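Glycerol dehydratase (Clostridium butyricum, PDB 1R9D) probably dehydrates glycerol without coenzyme B12, as a lyase of the glycyl radical enzyme family related to pyruvate formate lyase. Local coordinates at residues F177-N191 with E202-I216. Sequence-based numbering, arbitrary orientation.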
ATOM      1  N   PHE A 177      15.121  10.661 -23.631  1.00 30.08           N
ATOM      2  CA  PHE A 177      14.585   9.563 -22.846  1.00 30.55           C
ATOM      3  C   PHE A 177      15.698   8.607 -22.422  1.00 31.28           C
ATOM      4  O   PHE A 177      15.581   7.930 -21.403  1.00 30.67           O
ATOM      5  CB  PHE A 177      13.503   8.823 -23.636  1.00 31.30           C
ATOM      6  CG  PHE A 177      12.275   9.657 -23.905  1.00 31.52           C
ATOM      7  CD1 PHE A 177      11.833   9.874 -25.207  1.00 31.40           C
ATOM      8  CD2 PHE A 177      11.565  10.232 -22.853  1.00 31.61           C
ATOM      9  CE1 PHE A 177      10.703  10.653 -25.460  1.00 31.04           C
ATOM     10  CE2 PHE A 177      10.430  11.013 -23.094  1.00 30.08           C
ATOM     11  CZ  PHE A 177      10.000  11.223 -24.401  1.00 31.91           C
ATOM     12  N   ASN A 178      16.781   8.552 -23.195  1.00 31.53           N
ATOM     13  CA  ASN A 178      17.901   7.682 -22.831  1.00 32.64           C
ATOM     14  C   ASN A 178      18.577   8.227 -21.577  1.00 31.47           C
ATOM     15  O   ASN A 178      19.033   7.463 -20.722  1.00 31.70           O
ATOM     16  CB  ASN A 178      18.953   7.606 -23.947  1.00 33.48           C
ATOM     17  CG  ASN A 178      18.471   6.850 -25.166  1.00 34.90           C
ATOM     18  OD1 ASN A 178      17.686   5.911 -25.063  1.00 36.87           O
ATOM     19  ND2 ASN A 178      18.964   7.244 -26.333  1.00 36.95           N
ATOM     20  N   GLY A 179      18.643   9.553 -21.479  1.00 31.17           N
ATOM     21  CA  GLY A 179      19.277  10.196 -20.339  1.00 30.90           C
ATOM     22  C   GLY A 179      18.559   9.918 -19.034  1.00 30.81           C
ATOM     23  O   GLY A 179      19.190   9.750 -17.986  1.00 30.66           O
ATOM     24  N   ILE A 180      17.233   9.870 -19.102  1.00 31.03           N
ATOM     25  CA  ILE A 180      16.409   9.599 -17.931  1.00 30.91           C
ATOM     26  C   ILE A 180      16.616   8.142 -17.520  1.00 31.09           C
ATOM     27  O   ILE A 180      16.812   7.833 -16.340  1.00 29.82           O
ATOM     28  CB  ILE A 180      14.912   9.846 -18.244  1.00 30.54           C
ATOM     29  CG1 ILE A 180      14.707  11.304 -18.672  1.00 30.70           C
ATOM     30  CG2 ILE A 180      14.060   9.526 -17.024  1.00 30.00           C
ATOM     31  CD1 ILE A 180      15.165  12.327 -17.628  1.00 30.52           C
ATOM     32  N   ILE A 181      16.574   7.250 -18.504  1.00 30.83           N
ATOM     33  CA  ILE A 181      16.780   5.829 -18.246  1.00 31.13           C
ATOM     34  C   ILE A 181      18.133   5.622 -17.573  1.00 31.10           C
ATOM     35  O   ILE A 181      18.241   4.881 -16.597  1.00 31.56           O
ATOM     36  CB  ILE A 181      16.741   5.008 -19.557  1.00 31.09           C
ATOM     37  CG1 ILE A 181      15.336   5.061 -20.158  1.00 32.36           C
ATOM     38  CG2 ILE A 181      17.151   3.558 -19.283  1.00 31.92           C
ATOM     39  CD1 ILE A 181      15.207   4.359 -21.500  1.00 33.13           C
ATOM     40  N   ASN A 182      19.163   6.289 -18.082  1.00 32.08           N
ATOM     41  CA  ASN A 182      20.495   6.134 -17.504  1.00 33.92           C
ATOM     42  C   ASN A 182      20.594   6.673 -16.086  1.00 33.58           C
ATOM     43  O   ASN A 182      21.349   6.141 -15.273  1.00 33.22           O
ATOM     44  CB  ASN A 182      21.555   6.783 -18.396  1.00 35.47           C
ATOM     45  CG  ASN A 182      21.745   6.031 -19.701  1.00 38.03           C
ATOM     46  OD1 ASN A 182      21.596   4.808 -19.750  1.00 39.32           O
ATOM     47  ND2 ASN A 182      22.088   6.755 -20.762  1.00 39.35           N
ATOM     48  N   GLU A 183      19.834   7.720 -15.781  1.00 33.67           N
ATOM     49  CA  GLU A 183      19.853   8.276 -14.433  1.00 33.19           C
ATOM     50  C   GLU A 183      19.172   7.288 -13.492  1.00 32.63           C
ATOM     51  O   GLU A 183      19.591   7.116 -12.346  1.00 31.90           O
ATOM     52  CB  GLU A 183      19.133   9.625 -14.386  1.00 35.50           C
ATOM     53  CG  GLU A 183      18.961  10.165 -12.973  1.00 39.57           C
ATOM     54  CD  GLU A 183      18.627  11.643 -12.942  1.00 42.00           C
ATOM     55  OE1 GLU A 183      17.750  12.072 -13.720  1.00 42.55           O
ATOM     56  OE2 GLU A 183      19.239  12.372 -12.131  1.00 44.32           O
ATOM     57  N   ALA A 184      18.121   6.637 -13.983  1.00 30.75           N
ATOM     58  CA  ALA A 184      17.401   5.647 -13.191  1.00 30.90           C
ATOM     59  C   ALA A 184      18.314   4.444 -12.934  1.00 31.60           C
ATOM     60  O   ALA A 184      18.349   3.901 -11.827  1.00 30.34           O
ATOM     61  CB  ALA A 184      16.141   5.201 -13.921  1.00 30.73           C
ATOM     62  N   LYS A 185      19.055   4.028 -13.959  1.00 31.63           N
ATOM     63  CA  LYS A 185      19.966   2.893 -13.812  1.00 32.83           C
ATOM     64  C   LYS A 185      21.111   3.213 -12.856  1.00 33.11           C
ATOM     65  O   LYS A 185      21.543   2.350 -12.093  1.00 33.30           O
ATOM     66  CB  LYS A 185      20.521   2.466 -15.175  1.00 33.73           C
ATOM     67  CG  LYS A 185      19.510   1.728 -16.044  1.00 35.38           C
ATOM     68  CD  LYS A 185      20.129   1.273 -17.355  1.00 38.04           C
ATOM     69  CE  LYS A 185      19.140   0.465 -18.183  1.00 39.15           C
ATOM     70  NZ  LYS A 185      19.717   0.058 -19.498  1.00 42.01           N
ATOM     71  N   GLU A 186      21.598   4.451 -12.891  1.00 33.72           N
ATOM     72  CA  GLU A 186      22.681   4.857 -12.001  1.00 35.48           C
ATOM     73  C   GLU A 186      22.206   4.861 -10.552  1.00 34.48           C
ATOM     74  O   GLU A 186      22.948   4.473  -9.651  1.00 33.89           O
ATOM     75  CB  GLU A 186      23.196   6.253 -12.364  1.00 38.16           C
ATOM     76  CG  GLU A 186      23.756   6.369 -13.775  1.00 42.83           C
ATOM     77  CD  GLU A 186      24.282   7.761 -14.084  1.00 45.80           C
ATOM     78  OE1 GLU A 186      23.620   8.750 -13.696  1.00 47.48           O
ATOM     79  OE2 GLU A 186      25.351   7.870 -14.729  1.00 47.72           O
ATOM     80  N   GLN A 187      20.968   5.300 -10.330  1.00 33.24           N
ATOM     81  CA  GLN A 187      20.413   5.350  -8.979  1.00 32.97           C
ATOM     82  C   GLN A 187      20.233   3.930  -8.457  1.00 32.94           C
ATOM     83  O   GLN A 187      20.436   3.652  -7.274  1.00 31.98           O
ATOM     84  CB  GLN A 187      19.066   6.080  -8.984  1.00 33.05           C
ATOM     85  CG  GLN A 187      18.499   6.369  -7.599  1.00 32.63           C
ATOM     86  CD  GLN A 187      19.386   7.293  -6.781  1.00 31.95           C
ATOM     87  OE1 GLN A 187      19.707   8.398  -7.208  1.00 33.07           O
ATOM     88  NE2 GLN A 187      19.782   6.844  -5.597  1.00 32.20           N
ATOM     89  N   LEU A 188      19.853   3.035  -9.359  1.00 33.78           N
ATOM     90  CA  LEU A 188      19.652   1.633  -9.034  1.00 35.31           C
ATOM     91  C   LEU A 188      20.967   1.063  -8.485  1.00 36.43           C
ATOM     92  O   LEU A 188      20.971   0.269  -7.541  1.00 36.32           O
ATOM     93  CB  LEU A 188      19.218   0.890 -10.301  1.00 36.28           C
ATOM     94  CG  LEU A 188      18.081  -0.135 -10.260  1.00 37.94           C
ATOM     95  CD1 LEU A 188      16.979   0.307  -9.318  1.00 37.76           C
ATOM     96  CD2 LEU A 188      17.538  -0.312 -11.676  1.00 37.71           C
ATOM     97  N   GLU A 189      22.084   1.483  -9.073  1.00 37.31           N
ATOM     98  CA  GLU A 189      23.393   1.018  -8.624  1.00 38.99           C
ATOM     99  C   GLU A 189      23.792   1.636  -7.289  1.00 38.54           C
ATOM    100  O   GLU A 189      24.449   0.991  -6.469  1.00 38.36           O
ATOM    101  CB  GLU A 189      24.462   1.324  -9.675  1.00 40.85           C
ATOM    102  CG  GLU A 189      24.429   0.374 -10.855  1.00 44.69           C
ATOM    103  CD  GLU A 189      24.497  -1.078 -10.417  1.00 47.40           C
ATOM    104  OE1 GLU A 189      25.512  -1.467  -9.799  1.00 48.21           O
ATOM    105  OE2 GLU A 189      23.531  -1.827 -10.685  1.00 48.81           O
ATOM    106  N   LYS A 190      23.401   2.884  -7.071  1.00 38.04           N
ATOM    107  CA  LYS A 190      23.719   3.560  -5.819  1.00 38.80           C
ATOM    108  C   LYS A 190      22.894   2.959  -4.686  1.00 38.78           C
ATOM    109  O   LYS A 190      23.306   2.980  -3.526  1.00 38.31           O
ATOM    110  CB  LYS A 190      23.414   5.056  -5.919  1.00 39.68           C
ATOM    111  CG  LYS A 190      24.204   5.798  -6.981  1.00 41.94           C
ATOM    112  CD  LYS A 190      23.818   7.270  -7.004  1.00 43.67           C
ATOM    113  CE  LYS A 190      24.547   8.026  -8.103  1.00 45.75           C
ATOM    114  NZ  LYS A 190      24.206   9.482  -8.095  1.00 46.78           N
ATOM    115  N   ASN A 191      21.727   2.422  -5.037  1.00 38.42           N
ATOM    116  CA  ASN A 191      20.817   1.829  -4.065  1.00 38.71           C
ATOM    117  C   ASN A 191      21.094   0.376  -3.695  1.00 39.16           C
ATOM    118  O   ASN A 191      20.465  -0.152  -2.776  1.00 39.38           O
ATOM    119  CB  ASN A 191      19.373   1.950  -4.558  1.00 38.60           C
ATOM    120  CG  ASN A 191      18.851   3.374  -4.494  1.00 38.04           C
ATOM    121  OD1 ASN A 191      19.562   4.292  -4.086  1.00 38.77           O
ATOM    122  ND2 ASN A 191      17.599   3.563  -4.896  1.00 36.84           N
ATOM    123  N   GLU A 202      13.375   0.002  -5.703  1.00 29.10           N
ATOM    124  CA  GLU A 202      13.860  -0.743  -6.854  1.00 31.11           C
ATOM    125  C   GLU A 202      12.733  -0.913  -7.873  1.00 29.55           C
ATOM    126  O   GLU A 202      12.931  -0.708  -9.072  1.00 29.30           O
ATOM    127  CB  GLU A 202      14.399  -2.100  -6.384  1.00 34.00           C
ATOM    128  CG  GLU A 202      15.005  -2.971  -7.462  1.00 38.98           C
ATOM    129  CD  GLU A 202      14.010  -3.957  -8.034  1.00 41.89           C
ATOM    130  OE1 GLU A 202      13.239  -3.572  -8.938  1.00 45.04           O
ATOM    131  OE2 GLU A 202      13.988  -5.116  -7.566  1.00 44.35           O
ATOM    132  N   LYS A 203      11.544  -1.270  -7.395  1.00 28.94           N
ATOM    133  CA  LYS A 203      10.408  -1.444  -8.290  1.00 28.59           C
ATOM    134  C   LYS A 203      10.051  -0.128  -8.970  1.00 27.70           C
ATOM    135  O   LYS A 203       9.694  -0.109 -10.144  1.00 26.77           O
ATOM    136  CB  LYS A 203       9.198  -1.992  -7.527  1.00 29.58           C
ATOM    137  CG  LYS A 203       9.431  -3.381  -6.935  1.00 32.74           C
ATOM    138  CD  LYS A 203      10.095  -4.318  -7.948  1.00 34.82           C
ATOM    139  CE  LYS A 203      10.471  -5.647  -7.308  1.00 37.50           C
ATOM    140  NZ  LYS A 203      11.337  -6.488  -8.187  1.00 38.92           N
ATOM    141  N   PHE A 204      10.153   0.975  -8.234  1.00 26.71           N
ATOM    142  CA  PHE A 204       9.847   2.277  -8.812  1.00 25.46           C
ATOM    143  C   PHE A 204      10.841   2.641  -9.912  1.00 25.61           C
ATOM    144  O   PHE A 204      10.452   3.092 -10.988  1.00 24.36           O
ATOM    145  CB  PHE A 204       9.878   3.380  -7.747  1.00 26.32           C
ATOM    146  CG  PHE A 204       9.769   4.764  -8.325  1.00 25.34           C
ATOM    147  CD1 PHE A 204       8.548   5.238  -8.803  1.00 25.81           C
ATOM    148  CD2 PHE A 204      10.898   5.568  -8.463  1.00 26.33           C
ATOM    149  CE1 PHE A 204       8.458   6.489  -9.415  1.00 24.61           C
ATOM    150  CE2 PHE A 204      10.817   6.822  -9.077  1.00 24.99           C
ATOM    151  CZ  PHE A 204       9.592   7.280  -9.554  1.00 25.50           C
ATOM    152  N   LEU A 205      12.130   2.455  -9.642  1.00 25.44           N
ATOM    153  CA  LEU A 205      13.141   2.797 -10.635  1.00 26.33           C
ATOM    154  C   LEU A 205      13.019   1.938 -11.890  1.00 26.70           C
ATOM    155  O   LEU A 205      13.194   2.434 -13.004  1.00 26.80           O
ATOM    156  CB  LEU A 205      14.540   2.684 -10.025  1.00 26.15           C
ATOM    157  CG  LEU A 205      14.840   3.767  -8.981  1.00 25.93           C
ATOM    158  CD1 LEU A 205      16.189   3.502  -8.324  1.00 26.50           C
ATOM    159  CD2 LEU A 205      14.829   5.139  -9.646  1.00 24.74           C
ATOM    160  N   ASN A 206      12.714   0.655 -11.724  1.00 27.26           N
ATOM    161  CA  ASN A 206      12.553  -0.206 -12.890  1.00 28.77           C
ATOM    162  C   ASN A 206      11.283   0.147 -13.658  1.00 28.80           C
ATOM    163  O   ASN A 206      11.189  -0.099 -14.863  1.00 29.42           O
ATOM    164  CB  ASN A 206      12.544  -1.679 -12.479  1.00 30.26           C
ATOM    165  CG  ASN A 206      13.946  -2.229 -12.313  1.00 33.25           C
ATOM    166  OD1 ASN A 206      14.747  -2.201 -13.250  1.00 36.38           O
ATOM    167  ND2 ASN A 206      14.256  -2.719 -11.125  1.00 34.33           N
ATOM    168  N   SER A 207      10.308   0.731 -12.964  1.00 28.03           N
ATOM    169  CA  SER A 207       9.062   1.134 -13.606  1.00 27.47           C
ATOM    170  C   SER A 207       9.318   2.379 -14.447  1.00 27.09           C
ATOM    171  O   SER A 207       8.695   2.576 -15.489  1.00 28.38           O
ATOM    172  CB  SER A 207       7.982   1.416 -12.561  1.00 27.05           C
ATOM    173  OG  SER A 207       7.562   0.221 -11.931  1.00 28.21           O
ATOM    174  N   VAL A 208      10.232   3.225 -13.983  1.00 26.01           N
ATOM    175  CA  VAL A 208      10.593   4.429 -14.723  1.00 26.02           C
ATOM    176  C   VAL A 208      11.290   4.010 -16.018  1.00 26.80           C
ATOM    177  O   VAL A 208      11.057   4.586 -17.079  1.00 25.85           O
ATOM    178  CB  VAL A 208      11.568   5.316 -13.918  1.00 25.87           C
ATOM    179  CG1 VAL A 208      12.194   6.367 -14.825  1.00 25.76           C
ATOM    180  CG2 VAL A 208      10.826   5.989 -12.763  1.00 26.71           C
ATOM    181  N   ILE A 209      12.156   3.004 -15.915  1.00 25.97           N
ATOM    182  CA  ILE A 209      12.898   2.513 -17.072  1.00 27.37           C
ATOM    183  C   ILE A 209      11.963   1.924 -18.124  1.00 27.45           C
ATOM    184  O   ILE A 209      12.079   2.241 -19.312  1.00 28.53           O
ATOM    185  CB  ILE A 209      13.946   1.463 -16.637  1.00 27.79           C
ATOM    186  CG1 ILE A 209      14.994   2.140 -15.747  1.00 28.56           C
ATOM    187  CG2 ILE A 209      14.606   0.833 -17.864  1.00 29.20           C
ATOM    188  CD1 ILE A 209      16.009   1.198 -15.137  1.00 29.93           C
ATOM    189  N   ILE A 210      11.038   1.078 -17.685  1.00 26.91           N
ATOM    190  CA  ILE A 210      10.071   0.463 -18.585  1.00 28.08           C
ATOM    191  C   ILE A 210       9.249   1.549 -19.281  1.00 28.69           C
ATOM    192  O   ILE A 210       9.008   1.487 -20.492  1.00 27.96           O
ATOM    193  CB  ILE A 210       9.118  -0.474 -17.808  1.00 27.97           C
ATOM    194  CG1 ILE A 210       9.895  -1.695 -17.301  1.00 28.63           C
ATOM    195  CG2 ILE A 210       7.951  -0.901 -18.696  1.00 30.56           C
ATOM    196  CD1 ILE A 210       9.121  -2.562 -16.332  1.00 29.72           C
ATOM    197  N   SER A 211       8.830   2.550 -18.511  1.00 27.62           N
ATOM    198  CA  SER A 211       8.021   3.640 -19.047  1.00 28.86           C
ATOM    199  C   SER A 211       8.748   4.465 -20.101  1.00 29.00           C
ATOM    200  O   SER A 211       8.181   4.786 -21.152  1.00 30.34           O
ATOM    201  CB  SER A 211       7.553   4.557 -17.910  1.00 28.36           C
ATOM    202  OG  SER A 211       6.718   3.851 -17.012  1.00 27.58           O
ATOM    203  N   CYS A 212       9.998   4.818 -19.823  1.00 29.08           N
ATOM    204  CA  CYS A 212      10.778   5.605 -20.767  1.00 29.46           C
ATOM    205  C   CYS A 212      11.147   4.794 -22.009  1.00 30.45           C
ATOM    206  O   CYS A 212      11.259   5.344 -23.108  1.00 30.03           O
ATOM    207  CB  CYS A 212      12.032   6.155 -20.087  1.00 29.76           C
ATOM    208  SG  CYS A 212      11.672   7.507 -18.912  1.00 31.96           S
ATOM    209  N   GLU A 213      11.335   3.488 -21.839  1.00 30.51           N
ATOM    210  CA  GLU A 213      11.663   2.638 -22.976  1.00 31.81           C
ATOM    211  C   GLU A 213      10.438   2.562 -23.878  1.00 31.04           C
ATOM    212  O   GLU A 213      10.559   2.470 -25.100  1.00 31.00           O
ATOM    213  CB  GLU A 213      12.076   1.237 -22.508  1.00 32.80           C
ATOM    214  CG  GLU A 213      13.324   1.238 -21.640  1.00 37.19           C
ATOM    215  CD  GLU A 213      13.787  -0.150 -21.240  1.00 39.48           C
ATOM    216  OE1 GLU A 213      12.937  -0.981 -20.843  1.00 40.84           O
ATOM    217  OE2 GLU A 213      15.010  -0.406 -21.307  1.00 41.98           O
ATOM    218  N   ALA A 214       9.256   2.615 -23.268  1.00 29.57           N
ATOM    219  CA  ALA A 214       8.015   2.570 -24.029  1.00 30.14           C
ATOM    220  C   ALA A 214       7.865   3.868 -24.817  1.00 30.39           C
ATOM    221  O   ALA A 214       7.355   3.865 -25.940  1.00 29.75           O
ATOM    222  CB  ALA A 214       6.822   2.380 -23.095  1.00 30.45           C
ATOM    223  N   ALA A 215       8.311   4.975 -24.226  1.00 29.76           N
ATOM    224  CA  ALA A 215       8.233   6.269 -24.895  1.00 29.45           C
ATOM    225  C   ALA A 215       9.087   6.219 -26.160  1.00 29.67           C
ATOM    226  O   ALA A 215       8.667   6.687 -27.220  1.00 29.18           O
ATOM    227  CB  ALA A 215       8.730   7.376 -23.968  1.00 29.17           C
ATOM    228  N   ILE A 216      10.285   5.652 -26.036  1.00 29.59           N
ATOM    229  CA  ILE A 216      11.201   5.527 -27.166  1.00 31.05           C
ATOM    230  C   ILE A 216      10.539   4.722 -28.284  1.00 31.83           C
ATOM    231  O   ILE A 216      10.637   5.079 -29.459  1.00 33.07           O
ATOM    232  CB  ILE A 216      12.520   4.844 -26.732  1.00 31.69           C
ATOM    233  CG1 ILE A 216      13.279   5.764 -25.769  1.00 32.19           C
ATOM    234  CG2 ILE A 216      13.380   4.525 -27.949  1.00 31.94           C
ATOM    235  CD1 ILE A 216      14.555   5.167 -25.207  1.00 32.84           C
TER
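Ile181 and Ile209 meet in an antiparallel helix-helix packing that forms a helical hairpin at the periphery of the pyruvate formate lyase-like fold. Segments 177-190 and 202-216 run at 162° between their N-to-C directions, with their axes 9.1 Å apart at closest approach. The packing is knobs-into-holes. Ile181 fits among Ile209, Cys212, Glu213 and Ile216, with its CG1 3.5 Å from Cys212 CB. Its CD1, anti to CA (chi2 176°), reaches out to cross the Glu213 side chain at about a right angle, at CG. In return, Ile209 fills a hole lined by Ile181, Ala184, Lys185 and Leu188, and its CG1 lies 3.7 Å from Ala184 CB. Near the loop end, the side chains of Leu188 and Leu205 lie alongside each other, pointing opposite ways, and their CD1 atoms are 3.4 Å apart, tighter than usual. At the other end, Ala215 CB sits over the centre of the Phe177 ring, 3.9 Å from its centroid, as a CH-pi contact. Leu266 and Ile270 of helix 260-277 also touch this ring. Across the interface the contacts are mainly apolar, without hydrogen bonds or salt bridges, so shape fit and burial of hydrocarbon probably hold the helices together.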